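Local coordinates for protein projannalysin (Methanocaldococcus jannaschii, PDB 4JIX) that is the zymogen of a minimal soluble zinc metallopeptidase, a minigluzincin that probably hydrolyses peptide bonds once activated, at residues Ala41-Phe45 with Glu72-Phe76. The protein carries 1 engineered substitution. Residues are numbered along the deposited sequence; the frame is centred on the assembly and turned at random.
With ZN (zinc ion), chain C; SO4 (sulfate ion), chain E.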
ATOM      1  N   ALA A  41       6.923   0.997   6.304  1.00 41.19           N
ATOM      2  CA  ALA A  41       8.108   1.830   6.510  1.00 41.89           C
ATOM      3  C   ALA A  41       7.833   2.982   7.466  1.00 45.86           C
ATOM      4  O   ALA A  41       6.719   3.498   7.541  1.00 44.50           O
ATOM      5  CB  ALA A  41       8.632   2.372   5.186  1.00 42.64           C
ATOM      6  N   SER A  42       8.871   3.396   8.192  1.00 42.73           N
ATOM      7  CA  SER A  42       8.794   4.526   9.114  1.00 42.77           C
ATOM      8  C   SER A  42      10.189   5.119   9.294  1.00 45.41           C
ATOM      9  O   SER A  42      11.188   4.523   8.899  1.00 43.12           O
ATOM     10  CB  SER A  42       8.204   4.114  10.467  1.00 46.05           C
ATOM     11  OG  SER A  42       9.026   3.144  11.086  1.00 48.91           O
ATOM     12  N   PHE A  43      10.238   6.298   9.873  1.00 42.67           N
ATOM     13  CA  PHE A  43      11.489   6.974  10.161  1.00 42.00           C
ATOM     14  C   PHE A  43      11.362   7.615  11.515  1.00 46.47           C
ATOM     15  O   PHE A  43      10.411   8.364  11.755  1.00 44.52           O
ATOM     16  CB  PHE A  43      11.850   8.014   9.085  1.00 42.68           C
ATOM     17  CG  PHE A  43      13.215   8.601   9.335  1.00 44.92           C
ATOM     18  CD1 PHE A  43      14.363   7.934   8.921  1.00 48.50           C
ATOM     19  CD2 PHE A  43      13.363   9.778  10.067  1.00 47.01           C
ATOM     20  CE1 PHE A  43      15.631   8.445   9.207  1.00 50.16           C
ATOM     21  CE2 PHE A  43      14.633  10.281  10.362  1.00 49.99           C
ATOM     22  CZ  PHE A  43      15.756   9.610   9.933  1.00 48.88           C
ATOM     23  N   SER A  44      12.335   7.350  12.394  1.00 44.20           N
ATOM     24  CA  SER A  44      12.332   7.953  13.708  1.00 44.59           C
ATOM     25  C   SER A  44      13.371   9.062  13.765  1.00 47.71           C
ATOM     26  O   SER A  44      14.549   8.781  13.601  1.00 47.51           O
ATOM     27  CB  SER A  44      12.592   6.901  14.786  1.00 49.49           C
ATOM     28  OG  SER A  44      12.961   7.525  16.009  1.00 52.86           O
ATOM     29  N   PHE A  45      12.951  10.316  13.997  1.00 44.52           N
ATOM     30  CA  PHE A  45      13.886  11.447  14.148  1.00 45.23           C
ATOM     31  C   PHE A  45      14.688  11.329  15.446  1.00 53.03           C
ATOM     32  O   PHE A  45      15.823  11.798  15.506  1.00 55.51           O
ATOM     33  CB  PHE A  45      13.140  12.794  14.147  1.00 45.87           C
ATOM     34  CG  PHE A  45      12.770  13.287  12.772  1.00 45.34           C
ATOM     35  CD1 PHE A  45      11.562  12.921  12.184  1.00 44.88           C
ATOM     36  CD2 PHE A  45      13.632  14.117  12.056  1.00 45.44           C
ATOM     37  CE1 PHE A  45      11.228  13.365  10.895  1.00 45.09           C
ATOM     38  CE2 PHE A  45      13.289  14.577  10.779  1.00 46.57           C
ATOM     39  CZ  PHE A  45      12.087  14.211  10.211  1.00 43.54           C
ATOM     40  N   GLU A  72      10.431   8.442   3.126  1.00 37.77           N
ATOM     41  CA  GLU A  72      10.936   8.615   4.501  1.00 37.99           C
ATOM     42  C   GLU A  72      12.112   9.579   4.591  1.00 42.05           C
ATOM     43  O   GLU A  72      12.239  10.314   5.574  1.00 41.21           O
ATOM     44  CB  GLU A  72      11.399   7.273   5.088  1.00 39.07           C
ATOM     45  CG  GLU A  72      10.404   6.137   4.940  1.00 43.25           C
ATOM     46  CD  GLU A  72       9.063   6.382   5.587  1.00 52.42           C
ATOM     47  OE1 GLU A  72       8.967   7.262   6.471  1.00 43.80           O
ATOM     48  OE2 GLU A  72       8.091   5.722   5.166  1.00 47.33           O
ATOM     49  N   LEU A  73      13.014   9.503   3.603  1.00 38.15           N
ATOM     50  CA  LEU A  73      14.230  10.287   3.640  1.00 38.92           C
ATOM     51  C   LEU A  73      13.985  11.738   3.236  1.00 42.35           C
ATOM     52  O   LEU A  73      14.724  12.597   3.709  1.00 41.90           O
ATOM     53  CB  LEU A  73      15.364   9.613   2.845  1.00 39.35           C
ATOM     54  CG  LEU A  73      15.870   8.271   3.457  1.00 44.00           C
ATOM     55  CD1 LEU A  73      17.040   7.709   2.678  1.00 45.69           C
ATOM     56  CD2 LEU A  73      16.273   8.423   4.955  1.00 46.17           C
ATOM     57  N   ILE A  74      12.914  12.033   2.469  1.00 39.41           N
ATOM     58  CA  ILE A  74      12.542  13.427   2.181  1.00 39.97           C
ATOM     59  C   ILE A  74      12.150  14.085   3.523  1.00 43.83           C
ATOM     60  O   ILE A  74      12.650  15.169   3.820  1.00 45.73           O
ATOM     61  CB  ILE A  74      11.438  13.572   1.091  1.00 42.49           C
ATOM     62  CG1 ILE A  74      12.017  13.225  -0.304  1.00 42.13           C
ATOM     63  CG2 ILE A  74      10.840  15.016   1.085  1.00 42.65           C
ATOM     64  CD1 ILE A  74      10.943  13.008  -1.366  1.00 41.78           C
ATOM     65  N   HIS A  75      11.342  13.385   4.363  1.00 38.66           N
ATOM     66  CA  HIS A  75      10.966  13.871   5.697  1.00 38.38           C
ATOM     67  C   HIS A  75      12.225  14.214   6.508  1.00 43.59           C
ATOM     68  O   HIS A  75      12.290  15.271   7.125  1.00 43.19           O
ATOM     69  CB  HIS A  75      10.145  12.819   6.474  1.00 37.42           C
ATOM     70  CG  HIS A  75       8.720  12.694   6.049  1.00 38.68           C
ATOM     71  ND1 HIS A  75       7.844  13.760   6.139  1.00 39.77           N
ATOM     72  CD2 HIS A  75       8.053  11.616   5.584  1.00 37.69           C
ATOM     73  CE1 HIS A  75       6.676  13.300   5.727  1.00 37.89           C
ATOM     74  NE2 HIS A  75       6.753  12.017   5.381  1.00 37.40           N
ATOM     75  N   PHE A  76      13.214  13.308   6.502  1.00 40.63           N
ATOM     76  CA  PHE A  76      14.450  13.511   7.238  1.00 41.79           C
ATOM     77  C   PHE A  76      15.199  14.729   6.691  1.00 47.52           C
ATOM     78  O   PHE A  76      15.665  15.553   7.483  1.00 47.81           O
ATOM     79  CB  PHE A  76      15.336  12.250   7.205  1.00 43.33           C
ATOM     80  CG  PHE A  76      16.624  12.358   7.999  1.00 46.06           C
ATOM     81  CD1 PHE A  76      17.822  11.867   7.483  1.00 49.13           C
ATOM     82  CD2 PHE A  76      16.631  12.909   9.283  1.00 48.62           C
ATOM     83  CE1 PHE A  76      19.004  11.937   8.229  1.00 50.89           C
ATOM     84  CE2 PHE A  76      17.813  12.974  10.029  1.00 52.39           C
ATOM     85  CZ  PHE A  76      18.993  12.499   9.491  1.00 51.23           C
TER
HETATM   86 ZN    ZN C 201       5.036  10.764   5.240  1.00 42.56          ZN
HETATM   87  S   SO4 E 203      12.544   4.811  18.292  0.50 59.18           S
HETATM   88  O1  SO4 E 203      13.596   4.484  17.328  0.50 58.78           O
HETATM   89  O2  SO4 E 203      12.394   6.262  18.391  0.50 58.64           O
HETATM   90  O3  SO4 E 203      11.283   4.228  17.846  0.50 58.92           O
HETATM   91  O4  SO4 E 203      12.888   4.258  19.602  0.50 60.82           O
HETATM   92  O   HOH W   1       3.279   9.472   5.171  1.00 39.81           O
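Strand 41-44 runs nearly parallel to helical segment 72-76, their axes 8.5 Å apart at closest approach and inclined by 18°. The backbones draw nearest at Phe43 and Glu72, whose CA atoms are 5.9 Å apart. Ala41 and Phe43 direct their CB atoms toward the helix, and the Glu72 carboxylate lies along the strand backbone: OE2 is 3.4 Å from Ala41 CB and OE1 3.8 Å from Phe43 N, too far for a hydrogen bond. The helix carries the HExxH motif of gluzincins, with Glu72 the probable general base; His75 NE2 binds zinc at 2.1 Å, beside His71 and His83, and His75 ND1 is hydrogen-bonded to Ser80 O. Strand 41-44, an outer strand, flanks this helix; in gluzincins such an edge strand commonly lines the active-site cleft. The Phe43 and Phe76 rings meet obliquely at 36°, Phe43 CZ 3.5 Å from Phe76 CG, and Phe76 CB makes a CH-pi contact with one Phe43 face. Phe45 brings its ring edge to the helix, CZ 3.3 Å from His75 O.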